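Local coordinates for protein putative sulfatase yidJ (Bacteroides fragilis, PDB 2QZU) that probably hydrolyses sulfate esters, as a metal-dependent arylsulfatase of the sulfatase family in the alkaline phosphatase clan, at residues L59-I70 with M334-W342. Numbering follows the deposited sequence.
Sequences LASEGINFTNAI and MRIPMILSW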
loop_
_atom_site.group_PDB
_atom_site.type_symbol
_atom_site.label_atom_id
_atom_site.label_comp_id
_atom_site.label_asym_id
_atom_site.label_seq_id
_atom_site.Cartn_x
_atom_site.Cartn_y
_atom_site.Cartn_z
ATOM N N LEU A 59 9.044 2.535 -32.180
ATOM C CA LEU A 59 10.219 3.381 -32.014
ATOM C C LEU A 59 11.473 2.579 -32.351
ATOM O O LEU A 59 12.365 3.063 -33.050
ATOM C CB LEU A 59 10.305 3.884 -30.571
ATOM C CG LEU A 59 11.445 4.846 -30.248
ATOM C CD1 LEU A 59 11.270 6.136 -31.046
ATOM C CD2 LEU A 59 11.448 5.132 -28.755
ATOM N N ALA A 60 11.527 1.349 -31.855
ATOM C CA ALA A 60 12.667 0.472 -32.098
ATOM C C ALA A 60 12.841 0.190 -33.585
ATOM O O ALA A 60 13.960 0.155 -34.090
ATOM C CB ALA A 60 12.485 -0.835 -31.348
ATOM N N SER A 61 11.728 -0.010 -34.282
ATOM C CA SER A 61 11.767 -0.304 -35.712
ATOM C C SER A 61 12.288 0.877 -36.521
ATOM O O SER A 61 12.749 0.712 -37.651
ATOM C CB SER A 61 10.373 -0.681 -36.221
ATOM O OG SER A 61 9.547 0.466 -36.305
ATOM N N GLU A 62 12.203 2.072 -35.950
ATOM C CA GLU A 62 12.676 3.268 -36.635
ATOM C C GLU A 62 14.078 3.640 -36.164
ATOM O O GLU A 62 14.640 4.647 -36.593
ATOM C CB GLU A 62 11.716 4.433 -36.385
ATOM C CG GLU A 62 10.293 4.172 -36.855
ATOM C CD GLU A 62 9.412 5.404 -36.767
ATOM O OE1 GLU A 62 9.636 6.353 -37.549
ATOM O OE2 GLU A 62 8.500 5.426 -35.915
ATOM N N GLY A 63 14.638 2.813 -35.285
ATOM C CA GLY A 63 15.967 3.074 -34.763
ATOM C C GLY A 63 16.735 1.824 -34.372
ATOM O O GLY A 63 16.768 0.843 -35.114
ATOM N N ILE A 64 17.343 1.857 -33.191
ATOM C CA ILE A 64 18.135 0.732 -32.703
ATOM C C ILE A 64 17.639 0.248 -31.347
ATOM O O ILE A 64 17.272 1.046 -30.483
ATOM C CB ILE A 64 19.610 1.129 -32.524
ATOM C CG1 ILE A 64 20.119 1.855 -33.768
ATOM C CG2 ILE A 64 20.449 -0.116 -32.251
ATOM C CD1 ILE A 64 21.366 2.679 -33.508
ATOM N N ASN A 65 17.653 -1.066 -31.164
ATOM C CA ASN A 65 17.231 -1.671 -29.913
ATOM C C ASN A 65 18.462 -2.362 -29.329
ATOM O O ASN A 65 18.917 -3.378 -29.856
ATOM C CB ASN A 65 16.116 -2.693 -30.175
ATOM C CG ASN A 65 15.472 -3.207 -28.899
ATOM O OD1 ASN A 65 14.643 -4.115 -28.933
ATOM N ND2 ASN A 65 15.849 -2.626 -27.767
ATOM N N PHE A 66 19.016 -1.796 -28.260
ATOM C CA PHE A 66 20.192 -2.370 -27.614
ATOM C C PHE A 66 19.742 -3.413 -26.600
ATOM O O PHE A 66 19.434 -3.092 -25.451
ATOM C CB PHE A 66 21.009 -1.263 -26.942
ATOM C CG PHE A 66 21.714 -0.360 -27.917
ATOM C CD1 PHE A 66 22.823 -0.817 -28.628
ATOM C CD2 PHE A 66 21.270 0.944 -28.131
ATOM C CE1 PHE A 66 23.482 0.014 -29.544
ATOM C CE2 PHE A 66 21.920 1.782 -29.045
ATOM C CZ PHE A 66 23.029 1.316 -29.748
ATOM N N THR A 67 19.714 -4.669 -27.040
ATOM C CA THR A 67 19.253 -5.779 -26.214
ATOM C C THR A 67 20.169 -6.292 -25.100
ATOM O O THR A 67 19.786 -7.212 -24.376
ATOM C CB THR A 67 18.846 -6.973 -27.098
ATOM O OG1 THR A 67 19.932 -7.316 -27.962
ATOM C CG2 THR A 67 17.623 -6.618 -27.940
ATOM N N ASN A 68 21.363 -5.718 -24.965
ATOM C CA ASN A 68 22.285 -6.120 -23.895
ATOM C C ASN A 68 22.639 -4.939 -22.987
ATOM O O ASN A 68 23.605 -5.010 -22.227
ATOM C CB ASN A 68 23.596 -6.694 -24.456
ATOM C CG ASN A 68 23.411 -8.027 -25.155
ATOM O OD1 ASN A 68 22.639 -8.874 -24.713
ATOM N ND2 ASN A 68 24.144 -8.226 -26.243
ATOM N N ALA A 69 21.867 -3.859 -23.061
ATOM C CA ALA A 69 22.138 -2.668 -22.242
ATOM C C ALA A 69 21.973 -2.922 -20.746
ATOM O O ALA A 69 21.072 -3.647 -20.334
ATOM C CB ALA A 69 21.228 -1.524 -22.669
ATOM N N ILE A 70 22.833 -2.310 -19.933
ATOM C CA ILE A 70 22.761 -2.492 -18.483
ATOM C C ILE A 70 22.958 -1.202 -17.686
ATOM O O ILE A 70 23.285 -0.153 -18.238
ATOM C CB ILE A 70 23.830 -3.514 -17.991
ATOM C CG1 ILE A 70 25.242 -3.022 -18.322
ATOM C CG2 ILE A 70 23.623 -4.864 -18.660
ATOM C CD1 ILE A 70 25.873 -2.165 -17.236
HETATM N N MSE A 334 20.183 -5.699 -13.410
HETATM C CA MSE A 334 21.074 -4.891 -14.242
HETATM C C MSE A 334 20.560 -4.548 -15.645
HETATM O O MSE A 334 20.800 -3.447 -16.136
HETATM C CB MSE A 334 22.441 -5.582 -14.388
HETATM C CG MSE A 334 23.246 -5.720 -13.096
HETATM SE SE MSE A 334 25.054 -6.397 -13.443
HETATM C CE MSE A 334 25.799 -4.783 -14.208
ATOM N N ARG A 335 19.868 -5.480 -16.295
ATOM C CA ARG A 335 19.376 -5.245 -17.652
ATOM C C ARG A 335 18.286 -4.181 -17.751
ATOM O O ARG A 335 17.277 -4.228 -17.043
ATOM C CB ARG A 335 18.897 -6.562 -18.271
ATOM C CG ARG A 335 20.035 -7.448 -18.761
ATOM C CD ARG A 335 20.417 -7.104 -20.195
ATOM N NE ARG A 335 19.281 -7.340 -21.080
ATOM C CZ ARG A 335 18.599 -6.393 -21.717
ATOM N NH1 ARG A 335 17.571 -6.729 -22.483
ATOM N NH2 ARG A 335 18.952 -5.118 -21.612
ATOM N N ILE A 336 18.511 -3.215 -18.637
ATOM C CA ILE A 336 17.575 -2.124 -18.857
ATOM C C ILE A 336 17.281 -1.938 -20.338
ATOM O O ILE A 336 18.061 -2.356 -21.202
ATOM C CB ILE A 336 18.134 -0.772 -18.334
ATOM C CG1 ILE A 336 19.478 -0.467 -19.007
ATOM C CG2 ILE A 336 18.291 -0.818 -16.828
ATOM C CD1 ILE A 336 20.010 0.943 -18.740
ATOM N N PRO A 337 16.122 -1.341 -20.652
ATOM C CA PRO A 337 15.789 -1.118 -22.056
ATOM C C PRO A 337 16.696 0.008 -22.532
ATOM O O PRO A 337 17.166 0.821 -21.729
ATOM C CB PRO A 337 14.327 -0.696 -22.002
ATOM C CG PRO A 337 14.231 0.014 -20.691
ATOM C CD PRO A 337 15.020 -0.907 -19.777
HETATM N N MSE A 338 16.947 0.051 -23.831
HETATM C CA MSE A 338 17.799 1.076 -24.407
HETATM C C MSE A 338 17.473 1.126 -25.889
HETATM O O MSE A 338 18.052 0.392 -26.691
HETATM C CB MSE A 338 19.272 0.708 -24.193
HETATM C CG MSE A 338 20.283 1.684 -24.755
HETATM SE SE MSE A 338 20.407 3.332 -23.757
HETATM C CE MSE A 338 21.302 2.672 -22.152
ATOM N N ILE A 339 16.514 1.980 -26.229
ATOM C CA ILE A 339 16.069 2.166 -27.603
ATOM C C ILE A 339 16.439 3.584 -28.014
ATOM O O ILE A 339 16.173 4.539 -27.284
ATOM C CB ILE A 339 14.539 1.995 -27.718
ATOM C CG1 ILE A 339 14.134 0.588 -27.277
ATOM C CG2 ILE A 339 14.090 2.241 -29.157
ATOM C CD1 ILE A 339 12.641 0.377 -27.216
ATOM N N LEU A 340 17.053 3.723 -29.183
ATOM C CA LEU A 340 17.462 5.035 -29.658
ATOM C C LEU A 340 17.122 5.217 -31.133
ATOM O O LEU A 340 17.291 4.302 -31.943
ATOM C CB LEU A 340 18.968 5.210 -29.432
ATOM C CG LEU A 340 19.624 6.582 -29.621
ATOM C CD1 LEU A 340 20.949 6.599 -28.878
ATOM C CD2 LEU A 340 19.830 6.879 -31.099
ATOM N N SER A 341 16.621 6.398 -31.473
ATOM C CA SER A 341 16.286 6.701 -32.852
ATOM C C SER A 341 16.805 8.084 -33.213
ATOM O O SER A 341 16.885 8.974 -32.370
ATOM C CB SER A 341 14.769 6.647 -33.074
ATOM O OG SER A 341 14.107 7.698 -32.392
ATOM N N TRP A 342 17.173 8.238 -34.479
ATOM C CA TRP A 342 17.669 9.493 -35.030
ATOM C C TRP A 342 17.658 9.237 -36.533
ATOM O O TRP A 342 18.700 8.995 -37.146
ATOM C CB TRP A 342 19.095 9.789 -34.546
ATOM C CG TRP A 342 19.604 11.139 -34.999
ATOM C CD1 TRP A 342 18.868 12.151 -35.550
ATOM C CD2 TRP A 342 20.954 11.619 -34.932
ATOM N NE1 TRP A 342 19.675 13.231 -35.832
ATOM C CE2 TRP A 342 20.961 12.931 -35.461
ATOM C CE3 TRP A 342 22.161 11.068 -34.474
ATOM C CZ2 TRP A 342 22.127 13.701 -35.546
ATOM C CZ3 TRP A 342 23.320 11.837 -34.557
ATOM C CH2 TRP A 342 23.293 13.140 -35.091
HETATM O O HOH W 1 16.957 6.106 -36.472
HETATM O O HOH W 2 16.698 -2.394 -25.258
#
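Bends at chi2 (-88°) and chi3 (-62°) fold the Arg-335 side chain back over the turn at 66-69, while CG of Met-338, anti to the backbone N (chi1 179°), lies beside CD2 of Phe-66, 3.6 Å away. The second contact belongs to the antiparallel pairing of strands 64-66 and 338-341 in the large mixed sheet of the sulfatase domain, where 64-66 lies between 338-341 and 349-352; the first belongs to the loops beyond it. Ile-64 and Leu-340 form a hydrogen-bonded pair, N of Ile-64 reaching O of Leu-340 at 2.7 Å, and N of Phe-66 bonds to O of Met-338. On the face carrying Asn-65, the CG2 branch of Ile-339 packs against CA of Ala-60 (3.7 Å) and CG of Leu-59, joining the end of helix 54-61 to the sheet. Where the strands part, a water spans the gap, donating to O of Phe-66 and accepting from N of Met-338; a second links O of Glu-62 to N of Trp-342. CB of Ala-69 presses tightly on CB of Met-338, at 3.3 Å. The guanidinium of Arg-335 lays one face over the Thr-67 to Asn-68 peptide, and its NH1 forms a salt bridge with Asp-41. Two donors grip O of Ala-69: N of Ile-336 from above the carbonyl plane at 3.1 Å, and NH2 of Arg-335 within that plane, on a lone pair, at 2.9 Å.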